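PDB 3FMC: putative succinylglutamate desuccinylase / aspartoacylase from Shewanella amazonensis, which probably works as a zinc-dependent hydrolase of the succinylglutamate desuccinylase/aspartoacylase family, cleaving ester or related bonds. Local coordinates for residues G85-G90 with G244-I249; N76-N81 with V98-E103; V113-H118 with D124-A129; E136-R141 with T157-A162. All coordinates share one frame; numbering follows the deposited sequence. Where two conformers were deposited one is given.

Interaction 1. Residues G85-G90 with G244-I249; sequences GEFTLG and GSQERI
Glu247 and Thr88 carry the contact through a single carboxylate oxygen, OE2 of Glu247, which accepts two hydrogen bonds from the one residue. The backbone N of Thr88 comes in nearly along the carboxylate C-O axis, 2.8 Å from Glu247 OE2, with an N-H...O angle of 147°. The hydroxyl OG1 of Thr88 reaches the same Glu247 OE2 from the syn side, also at 2.8 Å and slightly out of the carboxylate plane. Both donors face one way because OG1 stands beside its own backbone N (chi1 -50°), while a bend at chi2 swings the Glu247 carboxylate across to them. Next to this grip the Phe87 ring turns its edge to Gln246: CE1 lies 3.7 Å from Gln246 NE2, which sits near the ring plane, with the amide and ring planes 71° apart. Oxygen OE2 of Glu247 also passes 3.9 Å from Phe87 CD1. Further out, Lys83 NZ hydrogen-bonds to Thr88 OG1, and Glu247 OE1 is held by Ser349 OG and Ala350 N of the second subunit. Gln246 NE2 binds Glu86 OE1 of that subunit, the pairing is returned from the other side, and Phe87 packs on Phe87 of the same neighbour. The Gln246 side chain also reaches the group of His43, Glu46 and His172, whose donors face one vacant point, consistent with an empty zinc site of this family. With two donors at each carboxylate oxygen, Glu247 is probably kept ionised and fixed in rotation, tying the two loops to each other and to the subunit interface.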
loop_
_atom_site.group_PDB
_atom_site.type_symbol
_atom_site.label_atom_id
_atom_site.label_comp_id
_atom_site.label_asym_id
_atom_site.label_seq_id
_atom_site.Cartn_x
_atom_site.Cartn_y
_atom_site.Cartn_z
ATOM N N GLY C 85 -2.794 6.157 0.436
ATOM C CA GLY C 85 -3.536 7.158 -0.327
ATOM C C GLY C 85 -4.500 7.861 0.636
ATOM O O GLY C 85 -4.240 7.936 1.847
ATOM N N GLU C 86 -5.643 8.291 0.130
ATOM C CA GLU C 86 -6.650 9.035 0.913
ATOM C C GLU C 86 -7.729 8.068 1.415
ATOM O O GLU C 86 -8.925 8.299 1.227
ATOM C CB GLU C 86 -7.272 10.073 0.012
ATOM C CG GLU C 86 -6.193 10.993 -0.609
ATOM C CD GLU C 86 -6.491 11.417 -2.030
ATOM O OE1 GLU C 86 -7.692 11.512 -2.349
ATOM O OE2 GLU C 86 -5.526 11.677 -2.825
ATOM N N PHE C 87 -7.286 6.959 1.971
ATOM C CA PHE C 87 -8.142 5.864 2.420
ATOM C C PHE C 87 -7.441 5.176 3.591
ATOM O O PHE C 87 -6.194 5.154 3.690
ATOM C CB PHE C 87 -8.261 4.871 1.247
ATOM C CG PHE C 87 -9.041 3.598 1.541
ATOM C CD1 PHE C 87 -10.447 3.624 1.632
ATOM C CD2 PHE C 87 -8.368 2.335 1.647
ATOM C CE1 PHE C 87 -11.149 2.446 1.896
ATOM C CE2 PHE C 87 -9.078 1.153 1.911
ATOM C CZ PHE C 87 -10.459 1.207 2.038
ATOM N N THR C 88 -8.225 4.616 4.477
ATOM C CA THR C 88 -7.714 3.879 5.628
ATOM C C THR C 88 -7.596 2.424 5.187
ATOM O O THR C 88 -8.586 1.795 4.798
ATOM C CB THR C 88 -8.654 3.979 6.858
ATOM O OG1 THR C 88 -8.995 5.348 7.126
ATOM C CG2 THR C 88 -8.005 3.375 8.061
ATOM N N LEU C 89 -6.368 1.897 5.224
ATOM C CA LEU C 89 -6.088 0.474 4.881
ATOM C C LEU C 89 -6.193 -0.254 6.228
ATOM O O LEU C 89 -5.199 -0.650 6.839
ATOM C CB LEU C 89 -4.709 0.346 4.212
ATOM C CG LEU C 89 -4.434 -1.034 3.647
ATOM C CD1 LEU C 89 -5.261 -1.215 2.361
ATOM C CD2 LEU C 89 -2.922 -1.175 3.372
ATOM N N GLY C 90 -7.452 -0.426 6.666
ATOM C CA GLY C 90 -7.760 -0.785 8.020
ATOM C C GLY C 90 -8.400 -2.124 8.224
ATOM O O GLY C 90 -8.660 -2.493 9.363
ATOM N N GLY C 244 -24.142 1.429 7.926
ATOM C CA GLY C 244 -23.938 2.329 6.792
ATOM C C GLY C 244 -22.564 2.188 6.185
ATOM O O GLY C 244 -21.961 1.111 6.222
ATOM N N SER C 245 -22.084 3.303 5.650
ATOM C CA SER C 245 -20.887 3.311 4.856
ATOM C C SER C 245 -19.654 3.601 5.708
ATOM O O SER C 245 -19.725 4.220 6.772
ATOM C CB SER C 245 -21.082 4.303 3.714
ATOM O OG SER C 245 -22.099 3.863 2.835
ATOM N N GLN C 246 -18.491 3.190 5.198
ATOM C CA GLN C 246 -17.214 3.405 5.878
ATOM C C GLN C 246 -16.708 4.798 5.580
ATOM O O GLN C 246 -17.329 5.567 4.822
ATOM C CB GLN C 246 -16.179 2.389 5.333
ATOM C CG GLN C 246 -15.774 2.640 3.897
ATOM C CD GLN C 246 -14.954 1.475 3.331
ATOM O OE1 GLN C 246 -14.625 0.551 4.056
ATOM N NE2 GLN C 246 -14.745 1.470 2.029
ATOM N N GLU C 247 -15.561 5.133 6.175
ATOM C CA GLU C 247 -14.856 6.396 5.962
ATOM C C GLU C 247 -15.740 7.635 6.108
ATOM O O GLU C 247 -15.628 8.610 5.339
ATOM C CB GLU C 247 -14.226 6.400 4.555
ATOM C CG GLU C 247 -13.097 5.429 4.386
ATOM C CD GLU C 247 -11.882 5.848 5.210
ATOM O OE1 GLU C 247 -11.905 6.940 5.862
ATOM O OE2 GLU C 247 -10.929 5.135 5.182
ATOM N N ARG C 248 -16.579 7.592 7.135
ATOM C CA ARG C 248 -17.527 8.644 7.363
ATOM C C ARG C 248 -17.957 8.696 8.811
ATOM O O ARG C 248 -18.048 7.661 9.480
ATOM C CB ARG C 248 -18.758 8.371 6.520
ATOM C CG ARG C 248 -19.356 7.053 6.798
ATOM C CD ARG C 248 -20.669 6.845 6.093
ATOM N NE ARG C 248 -21.823 7.280 6.857
ATOM C CZ ARG C 248 -22.458 6.574 7.796
ATOM N NH1 ARG C 248 -22.061 5.351 8.176
ATOM N NH2 ARG C 248 -23.529 7.127 8.361
ATOM N N ILE C 249 -18.216 9.920 9.270
ATOM C CA ILE C 249 -18.763 10.194 10.606
ATOM C C ILE C 249 -20.008 11.037 10.315
ATOM O O ILE C 249 -19.925 12.004 9.568
ATOM C CB ILE C 249 -17.821 11.023 11.465
ATOM C CG1 ILE C 249 -16.566 10.189 11.818
ATOM C CG2 ILE C 249 -18.525 11.542 12.764
ATOM C CD1 ILE C 249 -16.814 8.913 12.675
#

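Interaction 2. Residues N76-N81 with V98-E103; sequences NPLGIN and VNWNRE. With SO4 (sulfate ion), chain K.
Gly79, in the one-turn helix 77-80, faces Trp100 of an irregular loop, and their CA atoms, 8.4 Å apart, mark the nearest backbone approach. The Trp100 indole fills the interval. Asn76 stands over one of its faces, with ND2 of Asn76 3.1 Å above the Trp100 ring plane and offset toward the rim. CG of Asn76 is anti to the backbone N (chi1 -179°), which sends the amide out over the indole almost perpendicular to it; ND2 is hydrogen-bonded to Val42 O. The other amide atom, Asn76 OD1, caps the helix through a weak bond from Gly79 N (3.3 Å). Gly79 CA lies 4.1 Å from Trp100 NE1, and a side chain at this glycine would press on both the indole and Asn76 ND2. Leu78 CD2 touches the far end of the indole, 4.2 Å from CH2 of Trp100. Were Trp100 an alanine, Asn76 ND2 would probably face a gap and Leu78 would lose its aromatic partner. Beyond Trp100, Asn99 ND2, Asn101 ND2 and Arg102 NH1 converge on sulfate O1, NH1 of Arg102 at 2.8 Å from it, while Arg102 NH2 holds sulfate O2, also at 2.8 Å. An Asx turn, Asn99 OD1 accepting from Asn101 N, shapes this anion site, which Arg91 joins; the Asn101-Arg102 pair resembles the carboxylate-binding pair of M14 zinc carboxypeptidases, so the sulfate, probably from the crystallisation liquor, may mark a substrate site. Leu78 leans on strand 19-27, Asn76 and Leu78 on helix 150-163, and Asn101 on strand 167-174 at Asp170 and His172.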
loop_
_atom_site.group_PDB
_atom_site.type_symbol
_atom_site.label_atom_id
_atom_site.label_comp_id
_atom_site.label_asym_id
_atom_site.label_seq_id
_atom_site.Cartn_x
_atom_site.Cartn_y
_atom_site.Cartn_z
ATOM N N ASN C 76 -9.042 -0.881 17.438
ATOM C CA ASN C 76 -7.868 -1.370 16.701
ATOM C C ASN C 76 -7.011 -0.213 16.214
ATOM O O ASN C 76 -7.017 0.121 15.028
ATOM C CB ASN C 76 -8.343 -2.242 15.549
ATOM C CG ASN C 76 -7.187 -2.829 14.730
ATOM O OD1 ASN C 76 -6.030 -2.799 15.162
ATOM N ND2 ASN C 76 -7.506 -3.386 13.575
ATOM N N PRO C 77 -6.222 0.394 17.123
ATOM C CA PRO C 77 -5.458 1.556 16.678
ATOM C C PRO C 77 -4.479 1.285 15.506
ATOM O O PRO C 77 -4.286 2.155 14.652
ATOM C CB PRO C 77 -4.748 2.040 17.971
ATOM C CG PRO C 77 -4.745 0.840 18.861
ATOM C CD PRO C 77 -6.014 0.111 18.568
ATOM N N LEU C 78 -3.927 0.070 15.419
ATOM C CA LEU C 78 -2.971 -0.246 14.347
ATOM C C LEU C 78 -3.696 -0.142 12.998
ATOM O O LEU C 78 -3.178 0.419 12.039
ATOM C CB LEU C 78 -2.357 -1.635 14.564
ATOM C CG LEU C 78 -1.223 -2.063 13.630
ATOM C CD1 LEU C 78 -0.136 -1.092 13.518
ATOM C CD2 LEU C 78 -0.647 -3.408 14.122
ATOM N N GLY C 79 -4.924 -0.633 12.927
ATOM C CA GLY C 79 -5.693 -0.559 11.672
ATOM C C GLY C 79 -6.278 0.823 11.429
ATOM O O GLY C 79 -6.325 1.329 10.292
ATOM N N ILE C 80 -6.769 1.447 12.502
ATOM C CA ILE C 80 -7.361 2.776 12.430
ATOM C C ILE C 80 -6.374 3.819 11.908
ATOM O O ILE C 80 -6.736 4.678 11.115
ATOM C CB ILE C 80 -7.832 3.239 13.825
ATOM C CG1 ILE C 80 -9.043 2.414 14.241
ATOM C CG2 ILE C 80 -8.207 4.752 13.813
ATOM C CD1 ILE C 80 -9.322 2.443 15.762
ATOM N N ASN C 81 -5.111 3.681 12.323
ATOM C CA ASN C 81 -4.101 4.668 12.000
ATOM C C ASN C 81 -3.368 4.433 10.655
ATOM O O ASN C 81 -2.532 5.228 10.210
ATOM C CB ASN C 81 -3.110 4.737 13.140
ATOM C CG ASN C 81 -3.682 5.391 14.382
ATOM O OD1 ASN C 81 -4.545 6.275 14.282
ATOM N ND2 ASN C 81 -3.163 5.006 15.545
ATOM N N VAL C 98 -4.233 -10.777 6.480
ATOM C CA VAL C 98 -5.207 -11.439 7.320
ATOM C C VAL C 98 -6.174 -10.411 7.938
ATOM O O VAL C 98 -5.771 -9.484 8.632
ATOM C CB VAL C 98 -4.587 -12.287 8.411
ATOM C CG1 VAL C 98 -5.699 -12.874 9.311
ATOM C CG2 VAL C 98 -3.663 -13.412 7.789
ATOM N N ASN C 99 -7.451 -10.634 7.662
ATOM C CA ASN C 99 -8.552 -9.788 8.144
ATOM C C ASN C 99 -8.553 -9.761 9.660
ATOM O O ASN C 99 -8.530 -10.804 10.312
ATOM C CB ASN C 99 -9.845 -10.387 7.536
ATOM C CG ASN C 99 -11.129 -9.596 7.886
ATOM O OD1 ASN C 99 -11.196 -8.889 8.871
ATOM N ND2 ASN C 99 -12.152 -9.758 7.056
ATOM N N TRP C 100 -8.571 -8.575 10.250
ATOM C CA TRP C 100 -8.540 -8.468 11.719
ATOM C C TRP C 100 -9.739 -9.184 12.362
ATOM O O TRP C 100 -9.615 -9.680 13.512
ATOM C CB TRP C 100 -8.585 -7.053 12.148
ATOM C CG TRP C 100 -7.478 -6.142 11.631
ATOM C CD1 TRP C 100 -7.647 -5.059 10.846
ATOM C CD2 TRP C 100 -6.076 -6.234 11.896
ATOM N NE1 TRP C 100 -6.452 -4.417 10.635
ATOM C CE2 TRP C 100 -5.464 -5.121 11.263
ATOM C CE3 TRP C 100 -5.279 -7.131 12.604
ATOM C CZ2 TRP C 100 -4.084 -4.900 11.298
ATOM C CZ3 TRP C 100 -3.894 -6.910 12.625
ATOM C CH2 TRP C 100 -3.325 -5.800 11.987
ATOM N N ASN C 101 -10.848 -9.254 11.607
ATOM C CA ASN C 101 -12.077 -9.929 12.068
ATOM C C ASN C 101 -12.158 -11.386 11.638
ATOM O O ASN C 101 -13.246 -11.994 11.538
ATOM C CB ASN C 101 -13.282 -9.103 11.624
ATOM C CG ASN C 101 -14.580 -9.512 12.319
ATOM O OD1 ASN C 101 -14.621 -9.730 13.530
ATOM N ND2 ASN C 101 -15.658 -9.554 11.538
ATOM N N ARG C 102 -10.997 -11.962 11.349
ATOM C CA ARG C 102 -10.886 -13.395 11.130
ATOM C C ARG C 102 -9.884 -13.972 12.140
ATOM O O ARG C 102 -9.515 -15.126 12.043
ATOM C CB ARG C 102 -10.438 -13.715 9.717
ATOM C CG ARG C 102 -11.485 -13.382 8.698
ATOM C CD ARG C 102 -12.795 -14.141 8.890
ATOM N NE ARG C 102 -13.669 -13.716 7.799
ATOM C CZ ARG C 102 -14.436 -12.620 7.822
ATOM N NH1 ARG C 102 -14.591 -11.905 8.926
ATOM N NH2 ARG C 102 -15.115 -12.287 6.729
ATOM N N GLU C 103 -9.466 -13.160 13.112
ATOM C CA GLU C 103 -8.457 -13.574 14.103
ATOM C C GLU C 103 -8.968 -14.028 15.469
ATOM O O GLU C 103 -8.195 -14.293 16.392
ATOM C CB GLU C 103 -7.485 -12.416 14.269
ATOM C CG GLU C 103 -6.502 -12.273 13.113
ATOM C CD GLU C 103 -5.322 -13.207 13.211
ATOM O OE1 GLU C 103 -5.420 -14.302 13.851
ATOM O OE2 GLU C 103 -4.276 -12.820 12.656
HETATM S S SO4 K . -16.317 -8.926 7.670
HETATM O O1 SO4 K . -15.080 -9.210 8.431
HETATM O O2 SO4 K . -16.326 -9.744 6.460
HETATM O O3 SO4 K . -16.507 -7.496 7.278
HETATM O O4 SO4 K . -17.450 -9.265 8.550
#

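Interaction 3. Residues V113-H118 with D124-A129; sequences VWYQEH and DTLITA
Trp114 and Leu126 both carry CG anti to the backbone N (chi1 -173° in each), and this extends the indole and the isobutyl group into the space between helices 111-118 and 123-142. The six-membered part of the indole arrives edge-on: Trp114 CZ3 lies 3.7 Å from Leu126 CD2, CH2 of Trp114 is 3.4 Å from Leu126 O near the ring plane, and Trp114 CZ2 is 3.9 Å from Ala129 CB. Leu126 spreads its other branch, CD1, to Tyr115 CE1 at 4.1 Å and to the backbone O of His118. Over one indole face sits His118, whose ND1 is 3.2 Å above the Trp114 ring centre and donates to Trp114 O at 2.6 Å, nearly straight at 170°. Outside the segments, Trp114 NE1 is hydrogen-bonded to Thr133 OG1, Phe130 meets the indole edge-to-face, and His228 lies against the Tyr115 ring. A serine at Trp114 would probably leave Leu126 and Ala129 facing a gap and His118 without the ring beneath it. Linked by a short loop, the two segments run roughly antiparallel at 137°. Between the segments the cohesion is apolar; the indole N-H pairs across the helices with Thr133, and His118 is pinned within its own helix.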
loop_
_atom_site.group_PDB
_atom_site.type_symbol
_atom_site.label_atom_id
_atom_site.label_comp_id
_atom_site.label_asym_id
_atom_site.label_seq_id
_atom_site.Cartn_x
_atom_site.Cartn_y
_atom_site.Cartn_z
ATOM N N VAL C 113 -17.768 -33.369 26.507
ATOM C CA VAL C 113 -17.015 -33.803 27.693
ATOM C C VAL C 113 -17.068 -32.776 28.794
ATOM O O VAL C 113 -17.264 -33.104 29.951
ATOM C CB VAL C 113 -15.527 -34.167 27.336
ATOM C CG1 VAL C 113 -14.672 -34.403 28.598
ATOM C CG2 VAL C 113 -15.498 -35.384 26.418
ATOM N N TRP C 114 -16.911 -31.501 28.457
ATOM C CA TRP C 114 -16.996 -30.460 29.475
ATOM C C TRP C 114 -18.386 -30.520 30.121
ATOM O O TRP C 114 -18.526 -30.419 31.338
ATOM C CB TRP C 114 -16.787 -29.069 28.855
ATOM C CG TRP C 114 -16.692 -27.986 29.861
ATOM C CD1 TRP C 114 -15.536 -27.416 30.324
ATOM C CD2 TRP C 114 -17.777 -27.308 30.544
ATOM N NE1 TRP C 114 -15.833 -26.428 31.227
ATOM C CE2 TRP C 114 -17.193 -26.360 31.403
ATOM C CE3 TRP C 114 -19.188 -27.424 30.515
ATOM C CZ2 TRP C 114 -17.945 -25.522 32.216
ATOM C CZ3 TRP C 114 -19.938 -26.598 31.324
ATOM C CH2 TRP C 114 -19.313 -25.655 32.175
ATOM N N TYR C 115 -19.423 -30.649 29.281
ATOM C CA TYR C 115 -20.783 -30.725 29.820
ATOM C C TYR C 115 -20.935 -31.895 30.799
ATOM O O TYR C 115 -21.426 -31.717 31.922
ATOM C CB TYR C 115 -21.822 -30.816 28.712
ATOM C CG TYR C 115 -23.204 -30.965 29.274
ATOM C CD1 TYR C 115 -23.867 -29.872 29.814
ATOM C CD2 TYR C 115 -23.838 -32.207 29.286
ATOM C CE1 TYR C 115 -25.154 -30.009 30.366
ATOM C CE2 TYR C 115 -25.109 -32.364 29.834
ATOM C CZ TYR C 115 -25.768 -31.257 30.362
ATOM O OH TYR C 115 -27.039 -31.374 30.888
ATOM N N GLN C 116 -20.519 -33.084 30.379
ATOM C CA GLN C 116 -20.633 -34.267 31.253
ATOM C C GLN C 116 -19.955 -34.028 32.601
ATOM O O GLN C 116 -20.518 -34.353 33.649
ATOM C CB GLN C 116 -20.130 -35.544 30.560
ATOM C CG GLN C 116 -21.042 -35.984 29.369
ATOM C CD GLN C 116 -22.543 -36.168 29.757
ATOM O OE1 GLN C 116 -22.873 -36.720 30.812
ATOM N NE2 GLN C 116 -23.436 -35.706 28.894
ATOM N N GLU C 117 -18.788 -33.399 32.571
ATOM C CA GLU C 117 -18.027 -33.105 33.794
ATOM C C GLU C 117 -18.613 -32.031 34.697
ATOM O O GLU C 117 -18.215 -31.917 35.849
ATOM C CB GLU C 117 -16.586 -32.763 33.417
ATOM C CG GLU C 117 -15.899 -33.946 32.722
ATOM C CD GLU C 117 -14.465 -33.701 32.287
ATOM O OE1 GLU C 117 -14.022 -32.525 32.227
ATOM O OE2 GLU C 117 -13.791 -34.721 31.977
ATOM N N HIS C 118 -19.552 -31.232 34.191
ATOM C CA HIS C 118 -20.186 -30.192 35.003
ATOM C C HIS C 118 -21.707 -30.353 35.106
ATOM O O HIS C 118 -22.375 -29.530 35.732
ATOM C CB HIS C 118 -19.888 -28.814 34.393
ATOM C CG HIS C 118 -18.433 -28.492 34.320
ATOM N ND1 HIS C 118 -17.612 -29.015 33.347
ATOM C CD2 HIS C 118 -17.652 -27.709 35.105
ATOM C CE1 HIS C 118 -16.377 -28.568 33.543
ATOM N NE2 HIS C 118 -16.377 -27.772 34.600
ATOM N N ASP C 124 -26.996 -21.838 37.036
ATOM C CA ASP C 124 -26.144 -20.682 37.289
ATOM C C ASP C 124 -24.683 -21.042 37.582
ATOM O O ASP C 124 -23.767 -20.336 37.164
ATOM C CB ASP C 124 -26.682 -19.818 38.435
ATOM C CG ASP C 124 -27.913 -18.993 38.046
ATOM O OD1 ASP C 124 -28.279 -18.920 36.846
ATOM O OD2 ASP C 124 -28.508 -18.386 38.970
ATOM N N THR C 125 -24.452 -22.114 38.307
ATOM C CA THR C 125 -23.086 -22.494 38.610
ATOM C C THR C 125 -22.405 -23.070 37.374
ATOM O O THR C 125 -21.210 -22.866 37.177
ATOM C CB THR C 125 -23.069 -23.499 39.786
ATOM O OG1 THR C 125 -23.679 -22.872 40.914
ATOM C CG2 THR C 125 -21.678 -23.892 40.145
ATOM N N LEU C 126 -23.158 -23.802 36.551
ATOM C CA LEU C 126 -22.632 -24.382 35.313
ATOM C C LEU C 126 -22.211 -23.233 34.358
ATOM O O LEU C 126 -21.124 -23.252 33.791
ATOM C CB LEU C 126 -23.666 -25.312 34.675
ATOM C CG LEU C 126 -23.267 -26.159 33.460
ATOM C CD1 LEU C 126 -24.203 -27.377 33.320
ATOM C CD2 LEU C 126 -23.263 -25.324 32.183
ATOM N N ILE C 127 -23.052 -22.216 34.267
ATOM C CA ILE C 127 -22.838 -21.040 33.409
ATOM C C ILE C 127 -21.613 -20.244 33.856
ATOM O O ILE C 127 -20.782 -19.832 33.039
ATOM C CB ILE C 127 -24.133 -20.153 33.349
ATOM C CG1 ILE C 127 -25.244 -20.917 32.637
ATOM C CG2 ILE C 127 -23.888 -18.786 32.630
ATOM C CD1 ILE C 127 -26.608 -20.220 32.804
ATOM N N THR C 128 -21.490 -20.023 35.149
ATOM C CA THR C 128 -20.337 -19.322 35.693
ATOM C C THR C 128 -19.060 -20.102 35.378
ATOM O O THR C 128 -18.040 -19.520 35.008
ATOM C CB THR C 128 -20.524 -19.107 37.223
ATOM O OG1 THR C 128 -21.642 -18.239 37.418
ATOM C CG2 THR C 128 -19.287 -18.495 37.873
ATOM N N ALA C 129 -19.128 -21.422 35.503
ATOM C CA ALA C 129 -17.967 -22.277 35.248
ATOM C C ALA C 129 -17.558 -22.224 33.768
ATOM O O ALA C 129 -16.363 -22.224 33.440
ATOM C CB ALA C 129 -18.267 -23.711 35.662
#

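Interaction 4. Residues E136-R141 with T157-A162; sequences EECARR and TLQSMA
Gln159 turns its aliphatic CG, not its flat amide, to Cys138, whose SG lies 4.3 Å from that carbon. The amide itself is held at its two ends, OE1 by Leu105 N and NE2 by His163 NE2, so this buried group is fixed in rotation. The other flat pair lies on the outer side of helix 123-142, where the Arg140 guanidinium presents its edge to the Glu137 carboxylate. Arg140 NH2 meets Glu137 OE1 at 2.9 Å on the syn side, and Arg140 NE meets Glu137 OE2 at 3.2 Å from above the carboxylate plane, a side-on salt bridge within one helical turn. The two helices come close where Cys138 and Ser160 face each other, their CA atoms 6.0 Å apart. Helix 150-163 is the inner of the two: Leu158, Met161 and Ala162 pack on Tyr37 of strand 36-40 in the alpha/beta catalytic domain, and helix 123-142 lies on its other side. Small residues make the closeness possible. Cys138 CB is 4.0 Å from Ser160 CB, and OG of Ser160, anti to the backbone N (chi1 173°), is turned aside from Cys138, so the methylenes meet. Cys138 SG, beside its own backbone N, rests 4.1 Å from Ser160 N.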
loop_
_atom_site.group_PDB
_atom_site.type_symbol
_atom_site.label_atom_id
_atom_site.label_comp_id
_atom_site.label_asym_id
_atom_site.label_seq_id
_atom_site.Cartn_x
_atom_site.Cartn_y
_atom_site.Cartn_z
ATOM N N GLU C 136 -10.369 -18.345 30.684
ATOM C CA GLU C 136 -9.068 -18.975 30.925
ATOM C C GLU C 136 -8.410 -19.452 29.642
ATOM O O GLU C 136 -7.181 -19.427 29.523
ATOM C CB GLU C 136 -9.189 -20.145 31.923
ATOM C CG GLU C 136 -7.834 -20.889 32.155
ATOM C CD GLU C 136 -6.659 -19.968 32.580
ATOM O OE1 GLU C 136 -6.898 -18.900 33.192
ATOM O OE2 GLU C 136 -5.491 -20.332 32.300
ATOM N N GLU C 137 -9.220 -19.917 28.688
ATOM C CA GLU C 137 -8.722 -20.405 27.413
ATOM C C GLU C 137 -8.057 -19.287 26.576
ATOM O O GLU C 137 -7.078 -19.534 25.839
ATOM C CB GLU C 137 -9.836 -21.110 26.627
ATOM C CG GLU C 137 -10.154 -22.509 27.134
ATOM C CD GLU C 137 -9.000 -23.487 26.966
ATOM O OE1 GLU C 137 -8.724 -23.924 25.846
ATOM O OE2 GLU C 137 -8.362 -23.811 27.967
ATOM N N CYS C 138 -8.593 -18.072 26.708
ATOM C CA CYS C 138 -8.035 -16.891 26.042
ATOM C C CYS C 138 -6.652 -16.579 26.660
ATOM O O CYS C 138 -5.703 -16.279 25.947
ATOM C CB CYS C 138 -8.944 -15.673 26.206
ATOM S SG CYS C 138 -10.484 -15.776 25.235
ATOM N N ALA C 139 -6.576 -16.599 27.993
ATOM C CA ALA C 139 -5.330 -16.361 28.710
ATOM C C ALA C 139 -4.296 -17.396 28.306
ATOM O O ALA C 139 -3.149 -17.069 28.075
ATOM C CB ALA C 139 -5.570 -16.388 30.226
ATOM N N ARG C 140 -4.693 -18.658 28.233
ATOM C CA ARG C 140 -3.789 -19.720 27.872
ATOM C C ARG C 140 -3.237 -19.501 26.456
ATOM O O ARG C 140 -2.057 -19.733 26.180
ATOM C CB ARG C 140 -4.529 -21.067 27.979
ATOM C CG ARG C 140 -3.697 -22.271 27.538
ATOM C CD ARG C 140 -4.356 -23.620 27.872
ATOM N NE ARG C 140 -5.392 -24.018 26.918
ATOM C CZ ARG C 140 -5.148 -24.518 25.711
ATOM N NH1 ARG C 140 -3.900 -24.662 25.263
ATOM N NH2 ARG C 140 -6.163 -24.861 24.929
ATOM N N ARG C 141 -4.101 -19.057 25.558
ATOM C CA ARG C 141 -3.713 -18.800 24.179
ATOM C C ARG C 141 -2.607 -17.743 24.048
ATOM O O ARG C 141 -1.698 -17.877 23.234
ATOM C CB ARG C 141 -4.937 -18.293 23.399
ATOM C CG ARG C 141 -4.726 -18.273 21.926
ATOM C CD ARG C 141 -4.703 -19.683 21.378
ATOM N NE ARG C 141 -4.736 -19.604 19.948
ATOM C CZ ARG C 141 -4.888 -20.610 19.118
ATOM N NH1 ARG C 141 -4.979 -21.860 19.559
ATOM N NH2 ARG C 141 -4.892 -20.354 17.828
ATOM N N THR C 157 -7.655 -10.468 23.081
ATOM C CA THR C 157 -7.803 -9.489 24.181
ATOM C C THR C 157 -9.243 -8.939 24.202
ATOM O O THR C 157 -9.890 -8.888 25.275
ATOM C CB THR C 157 -6.744 -8.361 24.099
ATOM O OG1 THR C 157 -5.430 -8.969 24.116
ATOM C CG2 THR C 157 -6.918 -7.317 25.202
ATOM N N LEU C 158 -9.761 -8.568 23.021
ATOM C CA LEU C 158 -11.166 -8.128 22.902
ATOM C C LEU C 158 -12.129 -9.222 23.319
ATOM O O LEU C 158 -13.079 -8.976 24.060
ATOM C CB LEU C 158 -11.467 -7.733 21.450
ATOM C CG LEU C 158 -10.699 -6.502 20.922
ATOM C CD1 LEU C 158 -10.881 -6.295 19.422
ATOM C CD2 LEU C 158 -11.112 -5.278 21.677
ATOM N N GLN C 159 -11.833 -10.439 22.877
ATOM C CA GLN C 159 -12.668 -11.610 23.105
ATOM C C GLN C 159 -12.808 -11.934 24.562
ATOM O O GLN C 159 -13.890 -12.275 25.030
ATOM C CB GLN C 159 -12.129 -12.789 22.315
ATOM C CG GLN C 159 -13.074 -14.018 22.287
ATOM C CD GLN C 159 -12.591 -15.085 21.375
ATOM O OE1 GLN C 159 -11.906 -14.804 20.376
ATOM N NE2 GLN C 159 -12.976 -16.343 21.659
ATOM N N SER C 160 -11.699 -11.875 25.291
ATOM C CA SER C 160 -11.726 -12.172 26.714
ATOM C C SER C 160 -12.657 -11.193 27.426
ATOM O O SER C 160 -13.389 -11.597 28.348
ATOM C CB SER C 160 -10.323 -12.119 27.313
ATOM O OG SER C 160 -10.418 -12.259 28.715
HETATM N N MSE C 161 -12.645 -9.920 27.017
HETATM C CA MSE C 161 -13.582 -8.937 27.590
HETATM C C MSE C 161 -15.033 -9.276 27.209
HETATM O O MSE C 161 -15.933 -9.250 28.071
HETATM C CB MSE C 161 -13.249 -7.513 27.166
HETATM C CG MSE C 161 -11.932 -6.968 27.815
HETATM SE SE MSE C 161 -11.768 -5.107 27.494
HETATM C CE MSE C 161 -11.333 -5.201 25.494
ATOM N N ALA C 162 -15.236 -9.625 25.940
ATOM C CA ALA C 162 -16.569 -9.937 25.401
ATOM C C ALA C 162 -17.187 -11.145 26.124
ATOM O O ALA C 162 -18.359 -11.158 26.411
ATOM C CB ALA C 162 -16.472 -10.240 23.908
#

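How the interactions relate
Interactions 1 and 2 touch, Gly90 O lying against Trp100 CD1, and both belong to the loop-rich region around the possible metal site and the subunit contacts. Interaction 1 is partly buried and polar, shared with the second subunit; interaction 2 is buried, with an aromatic core and a charged, sulfate-holding end. Interactions 3 and 4 are also buried, interaction 3 farther from the chain centre, among helices that no other chain of the assembly touches at these segments. Both use helix 123-142, at centres about 18 Å apart: an aromatic, apolar interface in one, small residues at close quarters in the other. Both are nested in the chain between the two segments of interaction 1.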